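Local coordinates for protein quinoline 2-oxidoreductase medium subunit (Pseudomonas putida, PDB 1T3Q) that binds flavin-adenine dinucleotide as the medium, flavoprotein subunit of the molybdenum hydroxylase quinoline 2-oxidoreductase and probably passes electrons through that flavin, at residues Gln19-Asp24 / Gly163-Arg168; Gly67-Gly72 / Asp83-Lys88; Met135-Ser140 / Arg144-Thr149; Pro174-Glu179 / Ala208-Leu213. All coordinates share one frame; numbering follows the deposited sequence.

The four contacts show how two antiparallel sheets of a flavoprotein are packed, one of them beside FAD. Contacts 1, 2 and 3 share one antiparallel sheet of the FAD-binding domain, in which strand 165-172 runs between strands 68-72 and 134-139. Contact 1 lies at the adenine end of FAD, with its centre about 13 Å from that of contact 3; the two are joined along neighbouring strands, where Val165 O and Ala138 N, 2.8 Å apart, form a probable hydrogen bond. Contact 2, centred about 25 Å from contact 1, meets it where Arg168 CD packs on Ser70 OG at 3.3 Å. Contact 4 belongs to a second sheet, its centre about 34 Å from that of contact 1, away from the flavin.

Contact 1: Gln19-Asp24 / Gly163-Arg168; sequences QVLADD and GEVLVR. With FAD (flavin-adenine dinucleotide), chain R.
Leu21, near the end of helix 14-23, packs against Val165 at the start of strand 165-172, a helix-on-sheet contact of the FAD-binding domain beside the adenine of the cofactor. The tight part is small and apolar. Leu21 CD1 meets Val165 CG2 at 3.8 Å, the two side chains crossing at about a right angle, while Leu21 CB rests 4.0 Å from Gly163 CA. Gly163 has positive phi, which favours glycine, and its backbone passes close beside the helix. Ile29, whose carbonyl oxygen also binds FAD, touches both Leu21 and Val165 and extends this buried cluster.

The outer side of the helix is different in character: Gln19, Ala22 and Asp23 are exposed and add next to nothing to the grip. Just past the helix, Asp24 leaves the helical conformation, its carboxylate held by Ser48 and the backbone of Asp26.

The two methyls of Val165 divide their work. CG1, anti to the backbone N (chi1 -179°), turns to the adenine and lies 4.0 Å from FAD N1A, whereas CG2 serves the helix. The next residue supplies recognition from its backbone, pairing with the adenine through one donor and one acceptor: Leu166 N donates to FAD N1A at 2.9 Å (157° at the hydrogen), and FAD N6A donates to Leu166 O at 3.0 Å (165°).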
loop_
_atom_site.group_PDB
_atom_site.type_symbol
_atom_site.label_atom_id
_atom_site.label_comp_id
_atom_site.label_asym_id
_atom_site.label_seq_id
_atom_site.Cartn_x
_atom_site.Cartn_y
_atom_site.Cartn_z
ATOM N N GLN C 19 37.537 -25.634 25.563
ATOM C CA GLN C 19 37.110 -25.161 26.871
ATOM C C GLN C 19 35.607 -24.882 26.898
ATOM O O GLN C 19 34.909 -25.259 27.844
ATOM C CB GLN C 19 37.889 -23.896 27.241
ATOM C CG GLN C 19 37.903 -23.582 28.728
ATOM C CD GLN C 19 36.560 -23.109 29.243
ATOM O OE1 GLN C 19 36.033 -23.641 30.225
ATOM N NE2 GLN C 19 35.999 -22.096 28.590
ATOM N N VAL C 20 35.107 -24.224 25.856
ATOM C CA VAL C 20 33.690 -23.903 25.785
ATOM C C VAL C 20 32.835 -25.165 25.709
ATOM O O VAL C 20 31.859 -25.304 26.444
ATOM C CB VAL C 20 33.377 -23.006 24.567
ATOM C CG1 VAL C 20 31.884 -22.699 24.516
ATOM C CG2 VAL C 20 34.181 -21.713 24.654
ATOM N N LEU C 21 33.203 -26.090 24.828
ATOM C CA LEU C 21 32.448 -27.333 24.689
ATOM C C LEU C 21 32.493 -28.121 25.992
ATOM O O LEU C 21 31.524 -28.769 26.386
ATOM C CB LEU C 21 33.033 -28.185 23.568
ATOM C CG LEU C 21 32.975 -27.584 22.165
ATOM C CD1 LEU C 21 33.800 -28.432 21.217
ATOM C CD2 LEU C 21 31.525 -27.505 21.705
ATOM N N ALA C 22 33.638 -28.064 26.657
ATOM C CA ALA C 22 33.822 -28.774 27.911
ATOM C C ALA C 22 32.985 -28.161 29.033
ATOM O O ALA C 22 32.409 -28.880 29.847
ATOM C CB ALA C 22 35.297 -28.768 28.290
ATOM N N ASP C 23 32.917 -26.832 29.064
ATOM C CA ASP C 23 32.167 -26.112 30.089
ATOM C C ASP C 23 30.651 -26.201 29.895
ATOM O O ASP C 23 29.890 -26.078 30.858
ATOM C CB ASP C 23 32.596 -24.640 30.104
ATOM C CG ASP C 23 32.251 -23.941 31.410
ATOM N N ASP C 24 30.214 -26.405 28.651
ATOM C CA ASP C 24 28.787 -26.508 28.337
ATOM C C ASP C 24 28.500 -27.753 27.498
ATOM O O ASP C 24 28.687 -27.751 26.282
ATOM C CB ASP C 24 28.326 -25.260 27.582
ATOM C CG ASP C 24 26.844 -25.286 27.257
ATOM O OD1 ASP C 24 26.362 -24.312 26.641
ATOM O OD2 ASP C 24 26.163 -26.273 27.616
ATOM N N GLY C 163 32.861 -33.161 23.847
ATOM C CA GLY C 163 33.868 -32.123 23.962
ATOM C C GLY C 163 35.084 -32.232 23.061
ATOM O O GLY C 163 35.953 -31.361 23.100
ATOM N N GLU C 164 35.163 -33.280 22.249
ATOM C CA GLU C 164 36.312 -33.449 21.364
ATOM C C GLU C 164 36.174 -32.718 20.037
ATOM O O GLU C 164 35.065 -32.484 19.553
ATOM C CB GLU C 164 36.568 -34.927 21.093
ATOM C CG GLU C 164 36.987 -35.713 22.316
ATOM C CD GLU C 164 37.498 -37.083 21.953
ATOM O OE1 GLU C 164 36.760 -37.826 21.271
ATOM O OE2 GLU C 164 38.639 -37.416 22.342
ATOM N N VAL C 165 37.314 -32.372 19.448
ATOM C CA VAL C 165 37.342 -31.664 18.175
ATOM C C VAL C 165 38.257 -32.372 17.180
ATOM O O VAL C 165 39.428 -32.598 17.462
ATOM C CB VAL C 165 37.852 -30.205 18.356
ATOM C CG1 VAL C 165 37.849 -29.479 17.020
ATOM C CG2 VAL C 165 36.990 -29.462 19.367
ATOM N N LEU C 166 37.708 -32.742 16.027
ATOM C CA LEU C 166 38.488 -33.386 14.981
ATOM C C LEU C 166 39.360 -32.245 14.467
ATOM O O LEU C 166 38.847 -31.208 14.054
ATOM C CB LEU C 166 37.569 -33.882 13.858
ATOM C CG LEU C 166 38.003 -35.106 13.048
ATOM C CD1 LEU C 166 37.130 -35.216 11.807
ATOM C CD2 LEU C 166 39.462 -35.007 12.661
ATOM N N VAL C 167 40.675 -32.423 14.495
ATOM C CA VAL C 167 41.573 -31.365 14.058
ATOM C C VAL C 167 42.051 -31.496 12.623
ATOM O O VAL C 167 42.080 -30.519 11.876
ATOM C CB VAL C 167 42.800 -31.288 14.984
ATOM C CG1 VAL C 167 43.809 -30.286 14.436
ATOM C CG2 VAL C 167 42.352 -30.889 16.378
ATOM N N ARG C 168 42.444 -32.699 12.239
ATOM C CA ARG C 168 42.922 -32.917 10.885
ATOM C C ARG C 168 42.861 -34.387 10.535
ATOM O O ARG C 168 42.666 -35.241 11.397
ATOM C CB ARG C 168 44.364 -32.420 10.733
ATOM C CG ARG C 168 45.365 -33.148 11.616
ATOM C CD ARG C 168 46.805 -32.806 11.250
ATOM N NE ARG C 168 47.745 -33.584 12.053
ATOM C CZ ARG C 168 47.960 -33.383 13.349
ATOM N NH1 ARG C 168 48.825 -34.142 14.003
ATOM N NH2 ARG C 168 47.324 -32.410 13.988
HETATM P PA FAD R . 28.441 -28.878 9.910
HETATM O O1A FAD R . 27.094 -29.067 9.306
HETATM O O2A FAD R . 28.725 -27.721 10.523
HETATM O O5B FAD R . 28.316 -29.917 11.010
HETATM C C5B FAD R . 28.475 -31.363 10.844
HETATM C C4B FAD R . 28.412 -32.058 12.270
HETATM O O4B FAD R . 29.819 -32.293 12.672
HETATM C C3B FAD R . 27.769 -31.307 13.486
HETATM O O3B FAD R . 27.174 -32.192 14.387
HETATM C C2B FAD R . 28.992 -30.534 14.068
HETATM O O2B FAD R . 28.850 -30.262 15.440
HETATM C C1B FAD R . 30.099 -31.532 13.896
HETATM N N9A FAD R . 31.417 -30.959 13.625
HETATM C C8A FAD R . 31.778 -30.161 12.558
HETATM N N7A FAD R . 33.094 -29.980 12.464
HETATM C C5A FAD R . 33.619 -30.674 13.529
HETATM C C6A FAD R . 35.026 -30.902 13.989
HETATM N N6A FAD R . 36.084 -30.387 13.414
HETATM N N1A FAD R . 35.148 -31.694 15.124
HETATM C C2A FAD R . 34.061 -32.250 15.766
HETATM N N3A FAD R . 32.750 -32.092 15.423
HETATM C C4A FAD R . 32.571 -31.250 14.331
HETATM N N1 FAD R . 27.471 -34.833 1.770
HETATM C C2 FAD R . 27.978 -35.867 1.092
HETATM O O2 FAD R . 28.750 -36.644 1.595
HETATM N N3 FAD R . 27.482 -36.225 -0.207
HETATM C C4 FAD R . 26.395 -35.573 -0.785
HETATM O O4 FAD R . 25.994 -35.943 -1.866
HETATM C C4X FAD R . 25.776 -34.487 -0.018
HETATM N N5 FAD R . 24.699 -33.802 -0.524
HETATM C C5X FAD R . 24.218 -32.720 0.189
HETATM C C6 FAD R . 23.090 -32.020 -0.352
HETATM C C7 FAD R . 22.541 -30.913 0.296
HETATM C C7M FAD R . 21.329 -30.232 -0.303
HETATM C C8 FAD R . 23.142 -30.425 1.560
HETATM C C8M FAD R . 22.602 -29.231 2.311
HETATM C C9 FAD R . 24.274 -31.094 2.097
HETATM C C9A FAD R . 24.809 -32.244 1.434
HETATM N N10 FAD R . 25.956 -33.010 1.929
HETATM C C10 FAD R . 26.412 -34.111 1.269
HETATM C "C1'" FAD R . 26.496 -32.670 3.273
HETATM C "C2'" FAD R . 27.822 -31.858 3.212
HETATM O "O2'" FAD R . 28.892 -32.722 2.817
HETATM C "C3'" FAD R . 28.030 -31.291 4.619
HETATM O "O3'" FAD R . 28.797 -30.090 4.452
HETATM C "C4'" FAD R . 28.788 -32.255 5.570
HETATM O "O4'" FAD R . 28.084 -33.490 5.726
HETATM C "C5'" FAD R . 28.882 -31.565 6.901
HETATM O "O5'" FAD R . 30.119 -30.626 6.916
HETATM P P FAD R . 29.968 -29.232 7.465
HETATM O O1P FAD R . 31.371 -28.619 7.386
HETATM O O2P FAD R . 28.932 -28.516 6.880
HETATM O O3P FAD R . 29.629 -29.357 8.893
#

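Contact 2: Gly67-Gly72 / Asp83-Lys88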
loop_
_atom_site.group_PDB
_atom_site.type_symbol
_atom_site.label_atom_id
_atom_site.label_comp_id
_atom_site.label_asym_id
_atom_site.label_seq_id
_atom_site.Cartn_x
_atom_site.Cartn_y
_atom_site.Cartn_z
ATOM N N GLY C 67 55.398 -38.901 2.571
ATOM C CA GLY C 67 54.351 -39.780 2.081
ATOM C C GLY C 67 52.941 -39.630 2.636
ATOM O O GLY C 67 52.093 -40.506 2.428
ATOM N N ILE C 68 52.663 -38.534 3.333
ATOM C CA ILE C 68 51.313 -38.353 3.864
ATOM C C ILE C 68 50.746 -36.942 3.710
ATOM O O ILE C 68 51.415 -35.944 3.982
ATOM C CB ILE C 68 51.234 -38.795 5.345
ATOM C CG1 ILE C 68 50.518 -37.751 6.196
ATOM C CG2 ILE C 68 52.616 -39.071 5.875
ATOM C CD1 ILE C 68 50.391 -38.171 7.643
ATOM N N LEU C 69 49.495 -36.882 3.265
ATOM C CA LEU C 69 48.792 -35.628 3.040
ATOM C C LEU C 69 48.009 -35.273 4.295
ATOM O O LEU C 69 47.232 -36.087 4.790
ATOM C CB LEU C 69 47.833 -35.797 1.861
ATOM C CG LEU C 69 47.277 -34.589 1.109
ATOM C CD1 LEU C 69 45.846 -34.918 0.728
ATOM C CD2 LEU C 69 47.330 -33.321 1.945
ATOM N N SER C 70 48.238 -34.072 4.818
ATOM C CA SER C 70 47.537 -33.611 6.009
ATOM C C SER C 70 46.487 -32.573 5.603
ATOM O O SER C 70 46.815 -31.535 5.022
ATOM C CB SER C 70 48.526 -32.997 7.007
ATOM O OG SER C 70 47.858 -32.561 8.182
ATOM N N VAL C 71 45.222 -32.867 5.894
ATOM C CA VAL C 71 44.125 -31.956 5.564
ATOM C C VAL C 71 43.399 -31.541 6.839
ATOM O O VAL C 71 42.908 -32.389 7.581
ATOM C CB VAL C 71 43.111 -32.622 4.607
ATOM C CG1 VAL C 71 42.005 -31.632 4.242
ATOM C CG2 VAL C 71 43.818 -33.111 3.357
ATOM N N GLY C 72 43.345 -30.235 7.087
ATOM C CA GLY C 72 42.685 -29.723 8.275
ATOM C C GLY C 72 41.184 -29.939 8.233
ATOM O O GLY C 72 40.589 -29.981 7.158
ATOM N N ASP C 83 42.626 -27.729 -4.562
ATOM C CA ASP C 83 43.973 -27.471 -4.066
ATOM C C ASP C 83 45.051 -28.292 -4.786
ATOM O O ASP C 83 44.917 -29.504 -4.954
ATOM C CB ASP C 83 44.035 -27.730 -2.560
ATOM C CG ASP C 83 45.423 -27.528 -1.994
ATOM O OD1 ASP C 83 46.229 -28.479 -2.051
ATOM O OD2 ASP C 83 45.713 -26.415 -1.507
ATOM N N PRO C 84 46.140 -27.628 -5.216
ATOM C CA PRO C 84 47.269 -28.240 -5.927
ATOM C C PRO C 84 47.935 -29.379 -5.159
ATOM O O PRO C 84 48.209 -30.440 -5.718
ATOM C CB PRO C 84 48.227 -27.066 -6.134
ATOM C CG PRO C 84 47.318 -25.887 -6.180
ATOM C CD PRO C 84 46.356 -26.180 -5.059
ATOM N N THR C 85 48.204 -29.150 -3.877
ATOM C CA THR C 85 48.843 -30.161 -3.047
ATOM C C THR C 85 48.009 -31.434 -3.016
ATOM O O THR C 85 48.517 -32.523 -3.273
ATOM C CB THR C 85 49.041 -29.657 -1.609
ATOM O OG1 THR C 85 49.823 -28.460 -1.631
ATOM C CG2 THR C 85 49.761 -30.702 -0.773
ATOM N N VAL C 86 46.727 -31.297 -2.698
ATOM C CA VAL C 86 45.841 -32.449 -2.650
ATOM C C VAL C 86 45.825 -33.149 -4.000
ATOM O O VAL C 86 45.932 -34.371 -4.083
ATOM C CB VAL C 86 44.398 -32.033 -2.303
ATOM C CG1 VAL C 86 43.467 -33.224 -2.457
ATOM C CG2 VAL C 86 44.341 -31.492 -0.882
ATOM N N ALA C 87 45.699 -32.357 -5.059
ATOM C CA ALA C 87 45.650 -32.888 -6.412
ATOM C C ALA C 87 46.853 -33.760 -6.766
ATOM O O ALA C 87 46.705 -34.787 -7.428
ATOM C CB ALA C 87 45.525 -31.742 -7.415
ATOM N N LYS C 88 48.041 -33.365 -6.323
ATOM C CA LYS C 88 49.235 -34.136 -6.649
ATOM C C LYS C 88 49.475 -35.325 -5.717
ATOM O O LYS C 88 50.008 -36.352 -6.139
ATOM C CB LYS C 88 50.470 -33.227 -6.661
#
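Leu69, on strand 68-72, reaches across to Thr85 and Val86 in the first turn of helix 84-89, so that a short helix packs on the antiparallel sheet of the FAD-binding domain. The strand itself is hydrogen-bonded through Leu69 to Ile171 of strand 165-172, and the contact with the helix is made by side chains.

From the backbone of Leu69, CB points toward the helix. CG follows, anti to the backbone N (chi1 -161°), and there the chain forks. One branch, CD1, lies 4.1 Å from Val86 CG2 and is also close to Val86 CA, thus touching both a methyl and the helix backbone; the two side chains cross at about a right angle. The other branch, CD2, comes no closer than 4.5 Å to Thr85 CG2, a looser touch. Ile62 of the adjoining strand packs on both Leu69 and Val86 and joins them in one apolar layer, to which Leu93 and Pro94 contribute from helix 92-97.

The start of the helix is fixed by Asp83 at the N-cap position. Its OD1 accepts from Val86 N at 2.9 Å, with 163° at the hydrogen, using the lone pair anti to OD2.

Contact 3: Met135-Ser140 / Arg144-Thr149; sequences MYIASS and RSVSAT
Ile137 and Arg144 lie side by side and point the same way, with the methyl CD1 of Ile137 over one face of the guanidinium group, 3.5 Å from Arg144 NH1 and displaced toward the rim of the group. The same methyl meets Val146 CG1 at 3.8 Å. Further along, Met135 CB also packs on that branch of Val146, and the Met135 side chain, bent at chi2 (70°), turns so that SD lies 3.7 Å from Ala148 CA and CE near Ala148 CB. Tyr136 and Ser145 occupy the other face of the sheet, where Ser145 CB sits over the phenol ring in a CH-pi contact, 4.1 Å from its centroid.

The facing pairs follow from the register of an antiparallel beta hairpin, strands 134-139 and 142-147; Ile137 with Val146 is a diagonal contact, and Ala148 lies beyond the strand. Met135 with Val146 and Ile137 with Arg144 are hydrogen-bonded pairs, flanking the non-hydrogen-bonded pair of Tyr136 with Ser145. Four backbone bonds join them; Met135 N to Val146 O is 2.7 Å, and the return bond from Val146 N to Met135 O is less straight, at 149° about the hydrogen.

A second shell surrounds these groups. The guanidinium is held by salt bridges from Arg144 NE to Glu164 and from NH2 to Asp159, which fix the plane presented to Ile137. Arg168 engages the Tyr136 ring in a cation-pi contact. Phe151 packs on Met135, Ile137 and Val146, while Met135 also touches Leu166, a residue that binds FAD. Where the second strand gives way to helix 148-151, Ser147 OG caps Asp150 N.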
loop_
_atom_site.group_PDB
_atom_site.type_symbol
_atom_site.label_atom_id
_atom_site.label_comp_id
_atom_site.label_asym_id
_atom_site.label_seq_id
_atom_site.Cartn_x
_atom_site.Cartn_y
_atom_site.Cartn_z
ATOM N N MET C 135 42.654 -40.084 11.871
ATOM C CA MET C 135 42.059 -38.858 12.384
ATOM C C MET C 135 42.776 -38.440 13.654
ATOM O O MET C 135 43.104 -39.281 14.496
ATOM C CB MET C 135 40.576 -39.047 12.724
ATOM C CG MET C 135 39.628 -38.804 11.575
ATOM S SD MET C 135 39.791 -40.082 10.365
ATOM C CE MET C 135 38.210 -39.936 9.507
ATOM N N TYR C 136 43.018 -37.141 13.786
ATOM C CA TYR C 136 43.657 -36.614 14.981
ATOM C C TYR C 136 42.603 -35.784 15.691
ATOM O O TYR C 136 42.089 -34.808 15.145
ATOM C CB TYR C 136 44.894 -35.799 14.613
ATOM C CG TYR C 136 45.996 -36.694 14.095
ATOM C CD1 TYR C 136 45.968 -37.183 12.789
ATOM C CD2 TYR C 136 47.017 -37.132 14.939
ATOM C CE1 TYR C 136 46.925 -38.092 12.335
ATOM C CE2 TYR C 136 47.979 -38.044 14.496
ATOM C CZ TYR C 136 47.924 -38.519 13.194
ATOM O OH TYR C 136 48.859 -39.431 12.754
ATOM N N ILE C 137 42.276 -36.210 16.907
ATOM C CA ILE C 137 41.238 -35.586 17.712
ATOM C C ILE C 137 41.772 -34.900 18.960
ATOM O O ILE C 137 42.508 -35.503 19.742
ATOM C CB ILE C 137 40.207 -36.656 18.124
ATOM C CG1 ILE C 137 39.677 -37.357 16.866
ATOM C CG2 ILE C 137 39.081 -36.020 18.920
ATOM C CD1 ILE C 137 38.923 -38.647 17.134
ATOM N N ALA C 138 41.383 -33.643 19.150
ATOM C CA ALA C 138 41.829 -32.873 20.302
ATOM C C ALA C 138 40.794 -32.821 21.414
ATOM O O ALA C 138 39.584 -32.805 21.170
ATOM C CB ALA C 138 42.196 -31.457 19.875
ATOM N N SER C 139 41.290 -32.795 22.645
ATOM C CA SER C 139 40.447 -32.719 23.828
ATOM C C SER C 139 41.260 -31.949 24.851
ATOM O O SER C 139 42.396 -31.562 24.581
ATOM C CB SER C 139 40.142 -34.116 24.372
ATOM O OG SER C 139 41.319 -34.731 24.864
ATOM N N SER C 140 40.682 -31.727 26.020
ATOM C CA SER C 140 41.381 -31.009 27.070
ATOM C C SER C 140 42.701 -31.700 27.413
ATOM O O SER C 140 43.703 -31.043 27.698
ATOM C CB SER C 140 40.505 -30.939 28.319
ATOM O OG SER C 140 41.232 -30.407 29.411
ATOM N N ARG C 144 44.734 -37.238 20.324
ATOM C CA ARG C 144 44.793 -38.683 20.128
ATOM C C ARG C 144 44.505 -38.993 18.661
ATOM O O ARG C 144 43.925 -38.173 17.945
ATOM C CB ARG C 144 43.760 -39.390 21.008
ATOM C CG ARG C 144 42.314 -39.213 20.550
ATOM C CD ARG C 144 41.346 -39.748 21.597
ATOM N NE ARG C 144 39.946 -39.582 21.211
ATOM C CZ ARG C 144 39.270 -40.432 20.445
ATOM N NH1 ARG C 144 37.999 -40.191 20.151
ATOM N NH2 ARG C 144 39.858 -41.528 19.986
ATOM N N SER C 145 44.914 -40.172 18.213
ATOM C CA SER C 145 44.679 -40.560 16.830
ATOM C C SER C 145 43.862 -41.838 16.771
ATOM O O SER C 145 43.894 -42.657 17.689
ATOM C CB SER C 145 46.006 -40.760 16.090
ATOM O OG SER C 145 46.740 -41.842 16.636
ATOM N N VAL C 146 43.118 -41.998 15.686
ATOM C CA VAL C 146 42.297 -43.179 15.493
ATOM C C VAL C 146 42.181 -43.378 13.991
ATOM O O VAL C 146 42.169 -42.405 13.237
ATOM C CB VAL C 146 40.900 -42.981 16.117
ATOM C CG1 VAL C 146 40.209 -41.794 15.481
ATOM C CG2 VAL C 146 40.075 -44.240 15.957
ATOM N N SER C 147 42.122 -44.628 13.547
ATOM C CA SER C 147 42.014 -44.886 12.117
ATOM C C SER C 147 40.650 -44.425 11.632
ATOM O O SER C 147 39.694 -44.360 12.410
ATOM C CB SER C 147 42.181 -46.376 11.814
ATOM O OG SER C 147 41.024 -47.104 12.180
ATOM N N ALA C 148 40.570 -44.106 10.344
ATOM C CA ALA C 148 39.326 -43.658 9.737
ATOM C C ALA C 148 38.268 -44.746 9.892
ATOM O O ALA C 148 37.091 -44.452 10.100
ATOM C CB ALA C 148 39.547 -43.346 8.261
ATOM N N THR C 149 38.692 -46.003 9.797
ATOM C CA THR C 149 37.766 -47.122 9.938
ATOM C C THR C 149 37.146 -47.164 11.334
ATOM O O THR C 149 35.944 -47.389 11.470
ATOM C CB THR C 149 38.465 -48.472 9.649
ATOM O OG1 THR C 149 38.920 -48.489 8.290
ATOM C CG2 THR C 149 37.498 -49.634 9.862
#

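Contact 4: Pro174-Glu179 / Ala208-Leu213; sequences PALHWE and AARIAL
In the four-stranded antiparallel sheet of strands 177-183, 193-202, 205-214 and 221-222, the edge strand 177-183 and the loop leading into it meet strand 205-214 through side chains, with strand 193-202 running between them. The backbones are therefore well separated, Leu176 CA and Ala209 CA being 7.7 Å apart, and Leu176 and Trp178 reach past strand 193-202 on one face of the sheet.

Leu176, just ahead of the edge strand, supplies both methyls. CD1 presses on the aliphatic part of Arg210, 3.4 Å from CG, while CD2 lies 4.0 Å from Ala208 CB. Trp178 reaches the same arginine with the far end of its six-membered ring. Placing CG anti to the carbonyl carbon (chi1 -68°) carries the indole over to strand 205-214, where it runs side by side with the root of Arg210. The arginine chain then bends at chi2 and chi3, and its guanidinium leads away from the contact, with its plane nearly perpendicular to the indole (86°). Thr130 of helix 123-130 also touches Trp178.

Two neighbouring atoms of the ring thus share one residue: Trp178 CH2 lies 3.7 Å from Arg210 CB, and Trp178 CZ3 lies 3.5 Å from Arg210 O.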
loop_
_atom_site.group_PDB
_atom_site.type_symbol
_atom_site.label_atom_id
_atom_site.label_comp_id
_atom_site.label_asym_id
_atom_site.label_seq_id
_atom_site.Cartn_x
_atom_site.Cartn_y
_atom_site.Cartn_z
ATOM N N PRO C 174 48.544 -42.943 -1.456
ATOM C CA PRO C 174 48.325 -44.292 -1.986
ATOM C C PRO C 174 49.320 -44.809 -3.021
ATOM O O PRO C 174 49.811 -44.065 -3.868
ATOM C CB PRO C 174 46.901 -44.216 -2.538
ATOM C CG PRO C 174 46.785 -42.784 -2.961
ATOM C CD PRO C 174 47.424 -42.051 -1.810
ATOM N N ALA C 175 49.614 -46.101 -2.929
ATOM C CA ALA C 175 50.514 -46.761 -3.864
ATOM C C ALA C 175 49.616 -47.366 -4.940
ATOM O O ALA C 175 49.982 -47.442 -6.116
ATOM C CB ALA C 175 51.302 -47.851 -3.150
ATOM N N LEU C 176 48.425 -47.785 -4.522
ATOM C CA LEU C 176 47.446 -48.370 -5.428
ATOM C C LEU C 176 46.857 -47.277 -6.304
ATOM O O LEU C 176 46.834 -46.107 -5.917
ATOM C CB LEU C 176 46.306 -49.011 -4.634
ATOM C CG LEU C 176 46.608 -50.174 -3.692
ATOM C CD1 LEU C 176 45.425 -50.389 -2.755
ATOM C CD2 LEU C 176 46.901 -51.429 -4.505
ATOM N N HIS C 177 46.384 -47.655 -7.488
ATOM C CA HIS C 177 45.746 -46.697 -8.378
ATOM C C HIS C 177 44.243 -46.795 -8.122
ATOM O O HIS C 177 43.639 -47.849 -8.326
ATOM C CB HIS C 177 46.038 -47.015 -9.840
ATOM C CG HIS C 177 45.274 -46.154 -10.794
ATOM N ND1 HIS C 177 43.982 -46.439 -11.178
ATOM C CD2 HIS C 177 45.593 -44.978 -11.385
ATOM C CE1 HIS C 177 43.538 -45.476 -11.964
ATOM N NE2 HIS C 177 44.494 -44.576 -12.105
ATOM N N TRP C 178 43.650 -45.689 -7.683
ATOM C CA TRP C 178 42.229 -45.649 -7.350
ATOM C C TRP C 178 41.270 -45.045 -8.368
ATOM O O TRP C 178 41.603 -44.107 -9.094
ATOM C CB TRP C 178 42.022 -44.891 -6.039
ATOM C CG TRP C 178 42.545 -45.569 -4.825
ATOM C CD1 TRP C 178 43.749 -45.354 -4.211
ATOM C CD2 TRP C 178 41.867 -46.558 -4.048
ATOM N NE1 TRP C 178 43.857 -46.150 -3.093
ATOM C CE2 TRP C 178 42.716 -46.899 -2.972
ATOM C CE3 TRP C 178 40.620 -47.189 -4.156
ATOM C CZ2 TRP C 178 42.357 -47.847 -2.006
ATOM C CZ3 TRP C 178 40.264 -48.133 -3.195
ATOM C CH2 TRP C 178 41.132 -48.452 -2.135
ATOM N N GLU C 179 40.060 -45.593 -8.387
ATOM C CA GLU C 179 38.981 -45.110 -9.235
ATOM C C GLU C 179 37.736 -45.245 -8.370
ATOM O O GLU C 179 37.629 -46.174 -7.564
ATOM C CB GLU C 179 38.851 -45.939 -10.519
ATOM C CG GLU C 179 40.019 -45.756 -11.484
ATOM C CD GLU C 179 40.159 -44.329 -12.007
ATOM O OE1 GLU C 179 41.170 -44.039 -12.682
ATOM O OE2 GLU C 179 39.264 -43.496 -11.754
ATOM N N ALA C 208 47.818 -56.584 -6.464
ATOM C CA ALA C 208 47.230 -56.131 -5.211
ATOM C C ALA C 208 45.915 -55.425 -5.512
ATOM O O ALA C 208 45.814 -54.679 -6.485
ATOM C CB ALA C 208 48.183 -55.180 -4.495
ATOM N N ALA C 209 44.913 -55.658 -4.672
ATOM C CA ALA C 209 43.613 -55.037 -4.875
ATOM C C ALA C 209 42.917 -54.710 -3.564
ATOM O O ALA C 209 43.022 -55.452 -2.591
ATOM C CB ALA C 209 42.721 -55.956 -5.718
ATOM N N ARG C 210 42.224 -53.576 -3.553
ATOM C CA ARG C 210 41.449 -53.133 -2.402
ATOM C C ARG C 210 40.123 -52.648 -2.974
ATOM O O ARG C 210 40.058 -51.598 -3.613
ATOM C CB ARG C 210 42.150 -51.994 -1.651
ATOM C CG ARG C 210 43.385 -52.422 -0.864
ATOM C CD ARG C 210 43.038 -53.303 0.340
ATOM N NE ARG C 210 42.338 -52.566 1.393
ATOM C CZ ARG C 210 42.047 -53.065 2.593
ATOM N NH1 ARG C 210 42.392 -54.309 2.902
ATOM N NH2 ARG C 210 41.408 -52.320 3.486
ATOM N N ILE C 211 39.079 -53.442 -2.765
ATOM C CA ILE C 211 37.741 -53.129 -3.247
ATOM C C ILE C 211 36.887 -52.759 -2.044
ATOM O O ILE C 211 36.863 -53.490 -1.053
ATOM C CB ILE C 211 37.105 -54.351 -3.946
ATOM C CG1 ILE C 211 38.071 -54.915 -4.993
ATOM C CG2 ILE C 211 35.776 -53.957 -4.587
ATOM C CD1 ILE C 211 38.544 -53.898 -6.016
ATOM N N ALA C 212 36.193 -51.628 -2.128
ATOM C CA ALA C 212 35.352 -51.171 -1.029
ATOM C C ALA C 212 34.005 -50.644 -1.502
ATOM O O ALA C 212 33.908 -49.986 -2.536
ATOM C CB ALA C 212 36.078 -50.085 -0.236
ATOM N N LEU C 213 32.965 -50.941 -0.732
ATOM C CA LEU C 213 31.620 -50.482 -1.050
ATOM C C LEU C 213 31.096 -49.612 0.083
ATOM O O LEU C 213 31.287 -49.927 1.260
ATOM C CB LEU C 213 30.675 -51.670 -1.258
ATOM C CG LEU C 213 30.765 -52.419 -2.592
ATOM C CD1 LEU C 213 32.122 -53.097 -2.727
ATOM C CD2 LEU C 213 29.657 -53.451 -2.659
#